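Side-chain contacts in glutathione S-transferase (Natrialba magadii ATCC 43099, PDB 6GZF), which probably acts as a Xi-class glutathione transferase, related to the glutathionyl-hydroquinone reductases, in a haloalkaliphilic archaeon: residues L58-A63 / H68-T73; Y121-P126 / V136-E141; Q182-I187 / L236-I241; E189-G194 / F215-H220. All blocks are in the same frame, centred on the assembly; numbering follows the deposited sequence.

Interaction 1 (L58-A63 / H68-T73); sequences LYVSYA and HRTLVT
Leu-71 and Thr-70 of helix 65-77 pack on Leu-58, Val-60 and Tyr-62 in a buried, apolar strand-helix contact of the N-terminal domain. The local axes of strand 58-60 and helix 68-73 pass 9.0 Å apart at 126°. Leu-71 carries most of the contact. Its branched end meets Val-60 tip to tip, with CD1 3.8 Å from Val-60 CG2. The same CD1 comes 3.8 Å from Tyr-62 CE1, the two side chains crossing at about a right angle. The other branch, CD2, lies 4.0 Å from Leu-58 CD2. A forked leucine suits this place because its two methyls both touch Val-60 and then diverge, CD1 to Tyr-62 and CD2 to Leu-58. Leu-58 and Val-60, two residues apart, turn to the same side of the strand and offer the helix one continuous hydrocarbon surface. Thr-70 brings a small polar group to it: OG1 stands 3.6 Å from both Leu-58 CD2 and Val-60 CG1. With chi1 at 66°, OG1 sits between the backbone N and the carbonyl carbon, and there it hydrogen-bonds Ala-67 O, so its polarity is met inside the helix. Further along, Ala-63 N donates to Ser-61 OG (3.2 Å), an ST turn just before Cys-64, the predicted nucleophile. Strand 56-60, helix 65-77 and strand 84-87 make up the beta-alpha-beta unit with which the thioredoxin-like domain of glutathione transferases begins.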
loop_
_atom_site.group_PDB
_atom_site.type_symbol
_atom_site.label_atom_id
_atom_site.label_comp_id
_atom_site.label_asym_id
_atom_site.label_seq_id
_atom_site.Cartn_x
_atom_site.Cartn_y
_atom_site.Cartn_z
ATOM N N LEU A 58 -22.731 -24.316 7.404
ATOM C CA LEU A 58 -21.811 -23.199 7.593
ATOM C C LEU A 58 -21.748 -22.284 6.370
ATOM O O LEU A 58 -21.598 -22.751 5.242
ATOM C CB LEU A 58 -20.412 -23.725 7.926
ATOM C CG LEU A 58 -19.284 -22.701 8.062
ATOM C CD1 LEU A 58 -19.539 -21.761 9.230
ATOM C CD2 LEU A 58 -17.944 -23.403 8.218
ATOM N N TYR A 59 -21.866 -20.981 6.602
ATOM C CA TYR A 59 -21.750 -19.993 5.532
ATOM C C TYR A 59 -20.456 -19.203 5.667
ATOM O O TYR A 59 -20.212 -18.580 6.698
ATOM C CB TYR A 59 -22.943 -19.037 5.541
ATOM C CG TYR A 59 -24.260 -19.694 5.208
ATOM C CD1 TYR A 59 -24.666 -19.849 3.891
ATOM C CD2 TYR A 59 -25.101 -20.153 6.212
ATOM C CE1 TYR A 59 -25.870 -20.447 3.583
ATOM C CE2 TYR A 59 -26.307 -20.752 5.913
ATOM C CZ TYR A 59 -26.685 -20.897 4.598
ATOM O OH TYR A 59 -27.886 -21.490 4.291
ATOM N N VAL A 60 -19.627 -19.228 4.629
ATOM C CA VAL A 60 -18.350 -18.524 4.675
ATOM C C VAL A 60 -18.018 -17.788 3.387
ATOM O O VAL A 60 -18.562 -18.081 2.321
ATOM C CB VAL A 60 -17.173 -19.485 4.969
ATOM C CG1 VAL A 60 -17.311 -20.122 6.343
ATOM C CG2 VAL A 60 -17.067 -20.544 3.879
ATOM N N SER A 61 -17.118 -16.821 3.511
ATOM C CA SER A 61 -16.406 -16.265 2.372
ATOM C C SER A 61 -14.946 -16.664 2.524
ATOM O O SER A 61 -14.422 -16.682 3.637
ATOM C CB SER A 61 -16.554 -14.744 2.310
ATOM O OG SER A 61 -15.670 -14.180 1.355
ATOM N N TYR A 62 -14.289 -16.997 1.419
ATOM C CA TYR A 62 -12.883 -17.374 1.474
ATOM C C TYR A 62 -12.001 -16.165 1.772
ATOM O O TYR A 62 -10.844 -16.313 2.163
ATOM C CB TYR A 62 -12.441 -18.030 0.164
ATOM C CG TYR A 62 -12.758 -19.505 0.069
ATOM C CD1 TYR A 62 -12.208 -20.411 0.966
ATOM C CD2 TYR A 62 -13.589 -19.994 -0.929
ATOM C CE1 TYR A 62 -12.489 -21.761 0.880
ATOM C CE2 TYR A 62 -13.875 -21.343 -1.024
ATOM C CZ TYR A 62 -13.322 -22.222 -0.118
ATOM O OH TYR A 62 -13.604 -23.566 -0.209
ATOM N N ALA A 63 -12.558 -14.972 1.594
ATOM C CA ALA A 63 -11.800 -13.737 1.754
ATOM C C ALA A 63 -11.791 -13.248 3.199
ATOM O O ALA A 63 -10.848 -12.586 3.635
ATOM C CB ALA A 63 -12.362 -12.666 0.844
ATOM N N HIS A 68 -12.691 -17.594 7.803
ATOM C CA HIS A 68 -11.576 -18.496 7.524
ATOM C C HIS A 68 -11.161 -19.276 8.769
ATOM O O HIS A 68 -10.666 -20.399 8.672
ATOM C CB HIS A 68 -10.383 -17.709 6.972
ATOM C CG HIS A 68 -9.271 -18.571 6.459
ATOM N ND1 HIS A 68 -7.985 -18.104 6.295
ATOM C CD2 HIS A 68 -9.253 -19.867 6.068
ATOM C CE1 HIS A 68 -7.221 -19.075 5.830
ATOM N NE2 HIS A 68 -7.966 -20.156 5.683
ATOM N N ARG A 69 -11.368 -18.673 9.937
ATOM C CA ARG A 69 -11.075 -19.328 11.207
ATOM C C ARG A 69 -11.885 -20.610 11.363
ATOM O O ARG A 69 -11.367 -21.632 11.809
ATOM C CB ARG A 69 -11.352 -18.380 12.377
ATOM C CG ARG A 69 -10.101 -17.756 12.974
ATOM C CD ARG A 69 -10.298 -16.282 13.292
ATOM N NE ARG A 69 -11.112 -16.063 14.485
ATOM C CZ ARG A 69 -10.907 -15.077 15.352
ATOM N NH1 ARG A 69 -9.911 -14.222 15.161
ATOM N NH2 ARG A 69 -11.695 -14.946 16.410
ATOM N N THR A 70 -13.159 -20.548 10.987
ATOM C CA THR A 70 -14.041 -21.705 11.067
ATOM C C THR A 70 -13.636 -22.782 10.064
ATOM O O THR A 70 -13.750 -23.975 10.341
ATOM C CB THR A 70 -15.509 -21.313 10.818
ATOM O OG1 THR A 70 -15.664 -20.866 9.465
ATOM C CG2 THR A 70 -15.930 -20.202 11.767
ATOM N N LEU A 71 -13.160 -22.351 8.899
ATOM C CA LEU A 71 -12.761 -23.275 7.842
ATOM C C LEU A 71 -11.504 -24.056 8.212
ATOM O O LEU A 71 -11.424 -25.262 7.974
ATOM C CB LEU A 71 -12.538 -22.521 6.530
ATOM C CG LEU A 71 -13.785 -21.937 5.864
ATOM C CD1 LEU A 71 -13.436 -21.332 4.514
ATOM C CD2 LEU A 71 -14.861 -23.003 5.715
ATOM N N VAL A 72 -10.525 -23.365 8.788
ATOM C CA VAL A 72 -9.279 -24.001 9.204
ATOM C C VAL A 72 -9.547 -25.037 10.294
ATOM O O VAL A 72 -8.980 -26.129 10.277
ATOM C CB VAL A 72 -8.256 -22.961 9.710
ATOM C CG1 VAL A 72 -7.046 -23.648 10.327
ATOM C CG2 VAL A 72 -7.830 -22.043 8.574
ATOM N N THR A 73 -10.432 -24.696 11.225
ATOM C CA THR A 73 -10.798 -25.608 12.303
ATOM C C THR A 73 -11.554 -26.820 11.768
ATOM O O THR A 73 -11.263 -27.956 12.143
ATOM C CB THR A 73 -11.660 -24.904 13.366
ATOM O OG1 THR A 73 -10.958 -23.764 13.874
ATOM C CG2 THR A 73 -11.973 -25.854 14.512
#

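Interaction 2 (Y121-P126 / V136-E141)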
loop_
_atom_site.group_PDB
_atom_site.type_symbol
_atom_site.label_atom_id
_atom_site.label_comp_id
_atom_site.label_asym_id
_atom_site.label_seq_id
_atom_site.Cartn_x
_atom_site.Cartn_y
_atom_site.Cartn_z
ATOM N N TYR A 121 -30.727 -14.091 7.311
ATOM C CA TYR A 121 -30.887 -13.403 8.589
ATOM C C TYR A 121 -32.355 -13.103 8.868
ATOM O O TYR A 121 -32.864 -13.390 9.953
ATOM C CB TYR A 121 -30.083 -12.100 8.609
ATOM C CG TYR A 121 -28.603 -12.271 8.876
ATOM C CD1 TYR A 121 -27.749 -12.758 7.896
ATOM C CD2 TYR A 121 -28.058 -11.925 10.107
ATOM C CE1 TYR A 121 -26.394 -12.909 8.139
ATOM C CE2 TYR A 121 -26.707 -12.071 10.359
ATOM C CZ TYR A 121 -25.880 -12.562 9.372
ATOM O OH TYR A 121 -24.535 -12.706 9.620
ATOM N N VAL A 122 -33.026 -12.519 7.877
ATOM C CA VAL A 122 -34.429 -12.132 7.997
ATOM C C VAL A 122 -35.320 -13.330 8.323
ATOM O O VAL A 122 -36.248 -13.222 9.125
ATOM C CB VAL A 122 -34.932 -11.452 6.703
ATOM C CG1 VAL A 122 -36.437 -11.236 6.749
ATOM C CG2 VAL A 122 -34.214 -10.130 6.488
ATOM N N ARG A 123 -35.033 -14.474 7.710
ATOM C CA ARG A 123 -35.784 -15.689 8.004
ATOM C C ARG A 123 -35.573 -16.124 9.452
ATOM O O ARG A 123 -36.499 -16.598 10.109
ATOM C CB ARG A 123 -35.382 -16.820 7.055
ATOM C CG ARG A 123 -36.128 -18.120 7.315
ATOM C CD ARG A 123 -35.639 -19.243 6.420
ATOM N NE ARG A 123 -36.532 -19.484 5.290
ATOM C CZ ARG A 123 -36.435 -18.872 4.114
ATOM N NH1 ARG A 123 -35.479 -17.978 3.904
ATOM N NH2 ARG A 123 -37.294 -19.158 3.145
ATOM N N ALA A 124 -34.350 -15.950 9.945
ATOM C CA ALA A 124 -34.004 -16.355 11.303
ATOM C C ALA A 124 -34.500 -15.347 12.336
ATOM O O ALA A 124 -34.885 -15.720 13.444
ATOM C CB ALA A 124 -32.501 -16.543 11.428
ATOM N N ALA A 125 -34.483 -14.069 11.970
ATOM C CA ALA A 125 -34.937 -13.010 12.865
ATOM C C ALA A 125 -35.570 -11.867 12.075
ATOM O O ALA A 125 -34.891 -10.908 11.711
ATOM C CB ALA A 125 -33.782 -12.501 13.710
ATOM N N PRO A 126 -36.884 -11.969 11.818
ATOM C CA PRO A 126 -37.671 -11.059 10.971
ATOM C C PRO A 126 -37.563 -9.572 11.320
ATOM O O PRO A 126 -37.895 -8.738 10.479
ATOM C CB PRO A 126 -39.116 -11.545 11.180
ATOM C CG PRO A 126 -39.069 -12.499 12.339
ATOM C CD PRO A 126 -37.703 -13.081 12.328
ATOM N N VAL A 136 -21.567 -17.753 9.456
ATOM C CA VAL A 136 -22.873 -18.003 10.053
ATOM C C VAL A 136 -23.105 -19.503 10.195
ATOM O O VAL A 136 -23.163 -20.225 9.200
ATOM C CB VAL A 136 -24.019 -17.394 9.213
ATOM C CG1 VAL A 136 -25.369 -17.895 9.708
ATOM C CG2 VAL A 136 -23.964 -15.874 9.245
ATOM N N LEU A 137 -23.227 -19.971 11.433
ATOM C CA LEU A 137 -23.551 -21.370 11.678
ATOM C C LEU A 137 -25.064 -21.543 11.685
ATOM O O LEU A 137 -25.764 -20.932 12.493
ATOM C CB LEU A 137 -22.945 -21.855 12.995
ATOM C CG LEU A 137 -23.167 -23.338 13.305
ATOM C CD1 LEU A 137 -22.476 -24.210 12.265
ATOM C CD2 LEU A 137 -22.684 -23.681 14.706
ATOM N N TRP A 138 -25.564 -22.376 10.779
ATOM C CA TRP A 138 -27.003 -22.518 10.589
ATOM C C TRP A 138 -27.510 -23.897 10.998
ATOM O O TRP A 138 -26.919 -24.917 10.649
ATOM C CB TRP A 138 -27.365 -22.245 9.126
ATOM C CG TRP A 138 -28.839 -22.178 8.870
ATOM C CD1 TRP A 138 -29.682 -23.230 8.659
ATOM C CD2 TRP A 138 -29.643 -20.997 8.789
ATOM N NE1 TRP A 138 -30.962 -22.777 8.456
ATOM C CE2 TRP A 138 -30.966 -21.409 8.530
ATOM C CE3 TRP A 138 -29.375 -19.630 8.911
ATOM C CZ2 TRP A 138 -32.016 -20.505 8.391
ATOM C CZ3 TRP A 138 -30.420 -18.734 8.772
ATOM C CH2 TRP A 138 -31.723 -19.174 8.516
ATOM N N ASP A 139 -28.613 -23.916 11.742
ATOM C CA ASP A 139 -29.269 -25.163 12.117
ATOM C C ASP A 139 -30.412 -25.471 11.158
ATOM O O ASP A 139 -31.304 -24.649 10.960
ATOM C CB ASP A 139 -29.791 -25.089 13.552
ATOM C CG ASP A 139 -30.508 -26.353 13.977
ATOM O OD1 ASP A 139 -30.081 -27.446 13.556
ATOM O OD2 ASP A 139 -31.497 -26.254 14.733
ATOM N N THR A 140 -30.384 -26.659 10.564
ATOM C CA THR A 140 -31.392 -27.044 9.583
ATOM C C THR A 140 -32.657 -27.595 10.236
ATOM O O THR A 140 -33.689 -27.739 9.578
ATOM C CB THR A 140 -30.842 -28.092 8.598
ATOM O OG1 THR A 140 -30.217 -29.155 9.328
ATOM C CG2 THR A 140 -29.818 -27.459 7.666
ATOM N N GLU A 141 -32.580 -27.899 11.527
ATOM C CA GLU A 141 -33.727 -28.450 12.239
ATOM C C GLU A 141 -34.652 -27.346 12.746
ATOM O O GLU A 141 -35.856 -27.370 12.489
ATOM C CB GLU A 141 -33.267 -29.328 13.404
ATOM C CG GLU A 141 -34.385 -30.131 14.048
ATOM C CD GLU A 141 -34.396 -31.581 13.598
ATOM O OE1 GLU A 141 -33.320 -32.218 13.610
ATOM O OE2 GLU A 141 -35.478 -32.084 13.228
#
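Tyr-121 and Val-136 approach at a slant, the far end of the phenol ring meeting one methyl of the valine. Tyr-121 has its CB turned off from the strand, yet chi1 of -79° sets CG anti to its carbonyl carbon, and the long ring then returns far enough to place CZ 3.8 Å from Val-136 CG2. The phenol oxygen is hydrogen-bonded to the carbonyl of Thr-133, in the loop leading to the strand. Tyrosine thus serves twice, its ring as apolar packing and its hydroxyl as a link to a segment predicted to bind glutathione.

Helix 117-124 here lies against strand 136-139 of the mixed four-stranded sheet of the thioredoxin-like domain. Successive residues of the strand face opposite sides of the sheet: Trp-138 turns its ring to this helix, whereas Leu-137 packs on helix 150-159.

The indole reaches the helix because CG stands anti to the backbone N of Trp-138 (chi1 -172°), which extends the six-membered ring outward. Its outer carbons meet Ala-124, whose CB is 4.0 Å from CH2; the small methyl lets the broad ring come close to the last helical turn. At the ring edge, near its plane, the aliphatic part of Arg-123 passes, with CD 4.3 Å from Trp-138 CZ2. The guanidinium beyond belongs to the exposed surface and makes a long, weak ion pair with Asp-143.

Interaction 3 (Q182-I187 / L236-I241); sequences QIIDNI and LTEADI
The flat carboxylate of Glu-238 meets Ile-184 of helix 177-192 not far from its plane rather than over a face: the methyl CD1 comes up beside OE1, at 4.1 Å. Glu-238 CB lies 4.0 Å from the same methyl, so the extended glutamate side chain runs past the isoleucine tip. Its OE2 makes a salt bridge to Arg-155, which probably helps a buried acid to be accommodated, the more so as the like-charged Asp-158 also lies close.

Ala-239 sits at the closest approach of the two backbones, its CA 5.2 Å from that of Ile-184. A residue this small suits such nearness: Ile-184 CG1 can rest 3.8 Å from Ala-239 CA, while Ile-183 CG2 covers the alanine methyl at 3.9 Å. The two consecutive isoleucines hold Ala-239 by different branches. This packing joins two helices of the all-helical C-terminal domain of glutathione transferases, where helix 238-247 begins with a capping box. Thr-237 is the N-cap; its OG1 accepts a weak bond from Ala-239 N, and its own backbone N donates to Asp-240 OD1 (2.9 Å), 27° out of the carboxylate plane. The other oxygen of Asp-240, OD2, is hydrogen-bonded to Tyr-274 OH and Leu-231 N.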
loop_
_atom_site.group_PDB
_atom_site.type_symbol
_atom_site.label_atom_id
_atom_site.label_comp_id
_atom_site.label_asym_id
_atom_site.label_seq_id
_atom_site.Cartn_x
_atom_site.Cartn_y
_atom_site.Cartn_z
ATOM N N GLN A 182 -5.900 -16.662 26.638
ATOM C CA GLN A 182 -5.216 -15.398 26.881
ATOM C C GLN A 182 -4.683 -14.794 25.586
ATOM O O GLN A 182 -4.872 -13.606 25.323
ATOM C CB GLN A 182 -4.067 -15.591 27.872
ATOM C CG GLN A 182 -3.402 -14.293 28.301
ATOM C CD GLN A 182 -2.058 -14.514 28.970
ATOM O OE1 GLN A 182 -1.093 -14.930 28.326
ATOM N NE2 GLN A 182 -1.989 -14.237 30.266
ATOM N N ILE A 183 -4.015 -15.618 24.785
ATOM C CA ILE A 183 -3.412 -15.160 23.537
ATOM C C ILE A 183 -4.469 -14.662 22.556
ATOM O O ILE A 183 -4.292 -13.626 21.914
ATOM C CB ILE A 183 -2.582 -16.276 22.871
ATOM C CG1 ILE A 183 -1.431 -16.697 23.784
ATOM C CG2 ILE A 183 -2.036 -15.814 21.529
ATOM C CD1 ILE A 183 -0.560 -17.779 23.201
ATOM N N ILE A 184 -5.568 -15.405 22.450
ATOM C CA ILE A 184 -6.680 -15.023 21.584
ATOM C C ILE A 184 -7.222 -13.647 21.963
ATOM O O ILE A 184 -7.502 -12.817 21.098
ATOM C CB ILE A 184 -7.824 -16.058 21.644
ATOM C CG1 ILE A 184 -7.363 -17.399 21.074
ATOM C CG2 ILE A 184 -9.045 -15.558 20.885
ATOM C CD1 ILE A 184 -8.333 -18.534 21.323
ATOM N N ASP A 185 -7.348 -13.405 23.264
ATOM C CA ASP A 185 -7.867 -12.136 23.758
ATOM C C ASP A 185 -6.889 -10.991 23.504
ATOM O O ASP A 185 -7.300 -9.876 23.183
ATOM C CB ASP A 185 -8.183 -12.235 25.251
ATOM C CG ASP A 185 -9.179 -11.186 25.707
ATOM O OD1 ASP A 185 -10.396 -11.474 25.686
ATOM O OD2 ASP A 185 -8.748 -10.075 26.084
ATOM N N ASN A 186 -5.596 -11.271 23.644
ATOM C CA ASN A 186 -4.575 -10.241 23.492
ATOM C C ASN A 186 -4.460 -9.768 22.047
ATOM O O ASN A 186 -4.665 -8.591 21.762
ATOM C CB ASN A 186 -3.219 -10.756 23.990
ATOM C CG ASN A 186 -2.156 -9.662 24.057
ATOM O OD1 ASN A 186 -2.320 -8.573 23.502
ATOM N ND2 ASN A 186 -1.051 -9.959 24.734
ATOM N N ILE A 187 -4.147 -10.688 21.138
ATOM C CA ILE A 187 -3.919 -10.347 19.734
ATOM C C ILE A 187 -5.166 -9.813 19.032
ATOM O O ILE A 187 -5.096 -9.351 17.892
ATOM C CB ILE A 187 -3.414 -11.566 18.936
ATOM C CG1 ILE A 187 -4.560 -12.550 18.686
ATOM C CG2 ILE A 187 -2.261 -12.242 19.658
ATOM C CD1 ILE A 187 -4.425 -13.333 17.395
ATOM N N LEU A 236 -0.166 -26.973 18.628
ATOM C CA LEU A 236 -1.023 -26.183 17.753
ATOM C C LEU A 236 -2.391 -25.974 18.393
ATOM O O LEU A 236 -3.059 -26.937 18.767
ATOM C CB LEU A 236 -1.178 -26.871 16.395
ATOM C CG LEU A 236 -1.786 -26.049 15.258
ATOM C CD1 LEU A 236 -0.798 -25.005 14.776
ATOM C CD2 LEU A 236 -2.217 -26.953 14.112
ATOM N N THR A 237 -2.807 -24.717 18.524
ATOM C CA THR A 237 -4.073 -24.400 19.181
ATOM C C THR A 237 -4.909 -23.401 18.385
ATOM O O THR A 237 -4.516 -22.968 17.303
ATOM C CB THR A 237 -3.844 -23.828 20.594
ATOM O OG1 THR A 237 -3.101 -22.606 20.504
ATOM C CG2 THR A 237 -3.084 -24.820 21.465
ATOM N N GLU A 238 -6.066 -23.040 18.938
ATOM C CA GLU A 238 -6.941 -22.039 18.337
ATOM C C GLU A 238 -6.249 -20.685 18.244
ATOM O O GLU A 238 -6.554 -19.882 17.362
ATOM C CB GLU A 238 -8.232 -21.893 19.141
ATOM C CG GLU A 238 -9.084 -23.145 19.225
ATOM C CD GLU A 238 -10.402 -22.893 19.935
ATOM O OE1 GLU A 238 -10.688 -21.719 20.253
ATOM O OE2 GLU A 238 -11.152 -23.862 20.172
ATOM N N ALA A 239 -5.325 -20.439 19.168
ATOM C CA ALA A 239 -4.578 -19.188 19.208
ATOM C C ALA A 239 -3.802 -18.975 17.914
ATOM O O ALA A 239 -3.663 -17.848 17.439
ATOM C CB ALA A 239 -3.635 -19.173 20.400
ATOM N N ASP A 240 -3.303 -20.069 17.347
ATOM C CA ASP A 240 -2.550 -20.007 16.101
ATOM C C ASP A 240 -3.468 -19.752 14.910
ATOM O O ASP A 240 -3.080 -19.086 13.953
ATOM C CB ASP A 240 -1.761 -21.301 15.888
ATOM C CG ASP A 240 -0.871 -21.640 17.067
ATOM O OD1 ASP A 240 -1.348 -22.326 17.995
ATOM O OD2 ASP A 240 0.303 -21.213 17.069
ATOM N N ILE A 241 -4.684 -20.286 14.978
ATOM C CA ILE A 241 -5.656 -20.118 13.902
ATOM C C ILE A 241 -6.104 -18.661 13.792
ATOM O O ILE A 241 -6.270 -18.135 12.690
ATOM C CB ILE A 241 -6.888 -21.024 14.111
ATOM C CG1 ILE A 241 -6.456 -22.490 14.204
ATOM C CG2 ILE A 241 -7.893 -20.838 12.982
ATOM C CD1 ILE A 241 -7.609 -23.466 14.253
#

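Interaction 4 (E189-G194 / F215-H220)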
loop_
_atom_site.group_PDB
_atom_site.type_symbol
_atom_site.label_atom_id
_atom_site.label_comp_id
_atom_site.label_asym_id
_atom_site.label_seq_id
_atom_site.Cartn_x
_atom_site.Cartn_y
_atom_site.Cartn_z
ATOM N N GLU A 189 -7.291 -7.150 19.510
ATOM C CA GLU A 189 -7.409 -5.732 19.177
ATOM C C GLU A 189 -6.240 -5.184 18.341
ATOM O O GLU A 189 -6.474 -4.545 17.315
ATOM C CB GLU A 189 -7.572 -4.898 20.455
ATOM C CG GLU A 189 -8.434 -3.659 20.273
ATOM C CD GLU A 189 -8.293 -2.674 21.417
ATOM O OE1 GLU A 189 -8.380 -3.099 22.588
ATOM O OE2 GLU A 189 -8.095 -1.471 21.140
ATOM N N PRO A 190 -4.980 -5.424 18.760
ATOM C CA PRO A 190 -3.905 -4.803 17.975
ATOM C C PRO A 190 -3.637 -5.476 16.629
ATOM O O PRO A 190 -3.113 -4.820 15.730
ATOM C CB PRO A 190 -2.686 -4.942 18.890
ATOM C CG PRO A 190 -2.967 -6.156 19.687
ATOM C CD PRO A 190 -4.445 -6.127 19.941
ATOM N N ILE A 191 -3.986 -6.751 16.489
ATOM C CA ILE A 191 -3.647 -7.489 15.275
ATOM C C ILE A 191 -4.867 -7.863 14.434
ATOM O O ILE A 191 -4.947 -7.497 13.262
ATOM C CB ILE A 191 -2.857 -8.769 15.606
ATOM C CG1 ILE A 191 -1.490 -8.408 16.194
ATOM C CG2 ILE A 191 -2.679 -9.623 14.364
ATOM C CD1 ILE A 191 -0.737 -9.590 16.762
ATOM N N ASN A 192 -5.810 -8.593 15.025
ATOM C CA ASN A 192 -6.996 -9.037 14.295
ATOM C C ASN A 192 -7.875 -7.875 13.833
ATOM O O ASN A 192 -8.258 -7.806 12.665
ATOM C CB ASN A 192 -7.820 -10.003 15.149
ATOM C CG ASN A 192 -7.119 -11.330 15.368
ATOM O OD1 ASN A 192 -6.240 -11.717 14.596
ATOM N ND2 ASN A 192 -7.509 -12.039 16.421
ATOM N N ASN A 193 -8.191 -6.967 14.750
ATOM C CA ASN A 193 -8.995 -5.796 14.419
ATOM C C ASN A 193 -8.139 -4.592 14.043
ATOM O O ASN A 193 -8.622 -3.649 13.415
ATOM C CB ASN A 193 -9.911 -5.427 15.587
ATOM C CG ASN A 193 -11.232 -6.167 15.550
ATOM O OD1 ASN A 193 -11.750 -6.482 14.479
ATOM N ND2 ASN A 193 -11.792 -6.441 16.723
ATOM N N GLY A 194 -6.868 -4.635 14.429
ATOM C CA GLY A 194 -5.961 -3.521 14.224
ATOM C C GLY A 194 -5.772 -3.116 12.775
ATOM O O GLY A 194 -5.714 -1.927 12.459
ATOM N N PHE A 215 2.253 -3.226 14.764
ATOM C CA PHE A 215 3.612 -3.702 14.543
ATOM C C PHE A 215 4.372 -3.859 15.856
ATOM O O PHE A 215 5.379 -4.564 15.920
ATOM C CB PHE A 215 4.356 -2.758 13.600
ATOM C CG PHE A 215 3.954 -2.912 12.162
ATOM C CD1 PHE A 215 4.593 -3.832 11.347
ATOM C CD2 PHE A 215 2.926 -2.153 11.630
ATOM C CE1 PHE A 215 4.222 -3.984 10.024
ATOM C CE2 PHE A 215 2.549 -2.300 10.308
ATOM C CZ PHE A 215 3.199 -3.217 9.504
ATOM N N GLY A 216 3.884 -3.199 16.900
ATOM C CA GLY A 216 4.413 -3.407 18.233
ATOM C C GLY A 216 4.027 -4.791 18.713
ATOM O O GLY A 216 4.847 -5.519 19.275
ATOM N N ALA A 217 2.770 -5.155 18.477
ATOM C CA ALA A 217 2.261 -6.471 18.847
ATOM C C ALA A 217 2.937 -7.573 18.039
ATOM O O ALA A 217 3.256 -8.638 18.569
ATOM C CB ALA A 217 0.753 -6.526 18.658
ATOM N N LEU A 218 3.152 -7.310 16.753
ATOM C CA LEU A 218 3.792 -8.276 15.866
ATOM C C LEU A 218 5.242 -8.526 16.268
ATOM O O LEU A 218 5.738 -9.649 16.165
ATOM C CB LEU A 218 3.723 -7.794 14.415
ATOM C CG LEU A 218 2.338 -7.822 13.767
ATOM C CD1 LEU A 218 2.366 -7.143 12.407
ATOM C CD2 LEU A 218 1.837 -9.254 13.647
ATOM N N ALA A 219 5.916 -7.476 16.725
ATOM C CA ALA A 219 7.305 -7.588 17.151
ATOM C C ALA A 219 7.417 -8.392 18.443
ATOM O O ALA A 219 8.395 -9.111 18.653
ATOM C CB ALA A 219 7.919 -6.209 17.329
ATOM N N HIS A 220 6.412 -8.266 19.302
ATOM C CA HIS A 220 6.391 -8.992 20.567
ATOM C C HIS A 220 6.295 -10.494 20.334
ATOM O O HIS A 220 7.113 -11.262 20.840
ATOM C CB HIS A 220 5.225 -8.525 21.441
ATOM C CG HIS A 220 4.891 -9.469 22.554
ATOM N ND1 HIS A 220 5.820 -9.883 23.485
ATOM C CD2 HIS A 220 3.730 -10.085 22.882
ATOM C CE1 HIS A 220 5.245 -10.710 24.339
ATOM N NE2 HIS A 220 3.977 -10.850 23.996
#
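Ala-217 meets Pro-190 and Ile-191 through carbon alone; the shortest hydrogen bond within the two segments is a backbone one, Ala-219 N to Phe-215 O at 3.1 Å. Between the helices, the methyl of Ala-217 is the shared point of contact. Pro-190 lays its ring against it, CB at 3.8 Å from Ala-217 CB, and Ile-191 CG1 comes equally near that methyl. Alanine suits the place, since a compact side chain lets two neighbouring residues of the other helix reach it together. CG1 of Ile-191 stands anti to the carbonyl carbon (chi1 -66°), and the chain runs on so that CD1 also arrives 4.1 Å from Leu-218 CD2; these two side chains cross obliquely. Pro-190 N has no hydrogen for the preceding turn, which fits the kink there and the wider pi-type turn at 189-192. Ile-191 also touches Leu-214 and Trp-221, and Leu-218 packs on Phe-268 of a loop. The C-terminal part of helix 177-192 thus lies against the second half of helix 204-224, while on its other flank Asn-192 and Asn-193 touch Trp-66 of helix 65-77.

Interactions 1 and 2 share the N-terminal sheet: Tyr-59 N lies 3.0 Å from Val-136 O, probably a hydrogen bond between neighbouring strands. Interaction 1 also borders the helical domain, because Ile-241 of interaction 3 packs on Val-72 and Thr-73, and Arg-69 touches Asn-192 of interaction 4. Interactions 3 and 4 use successive parts of helix 177-192, their centres about 12 Å apart, whereas those of interactions 2 and 4 are about 34 Å apart. Interactions 1 and 2 each come near predicted glutathione-site residues: side chain to side chain, Thr-70 is about 5 Å from Ser-150 and Tyr-121 about 4 Å from Val-132. Likewise measured, Ile-191 is about 7 Å from Tyr-254, predicted to lower the cysteine pKa.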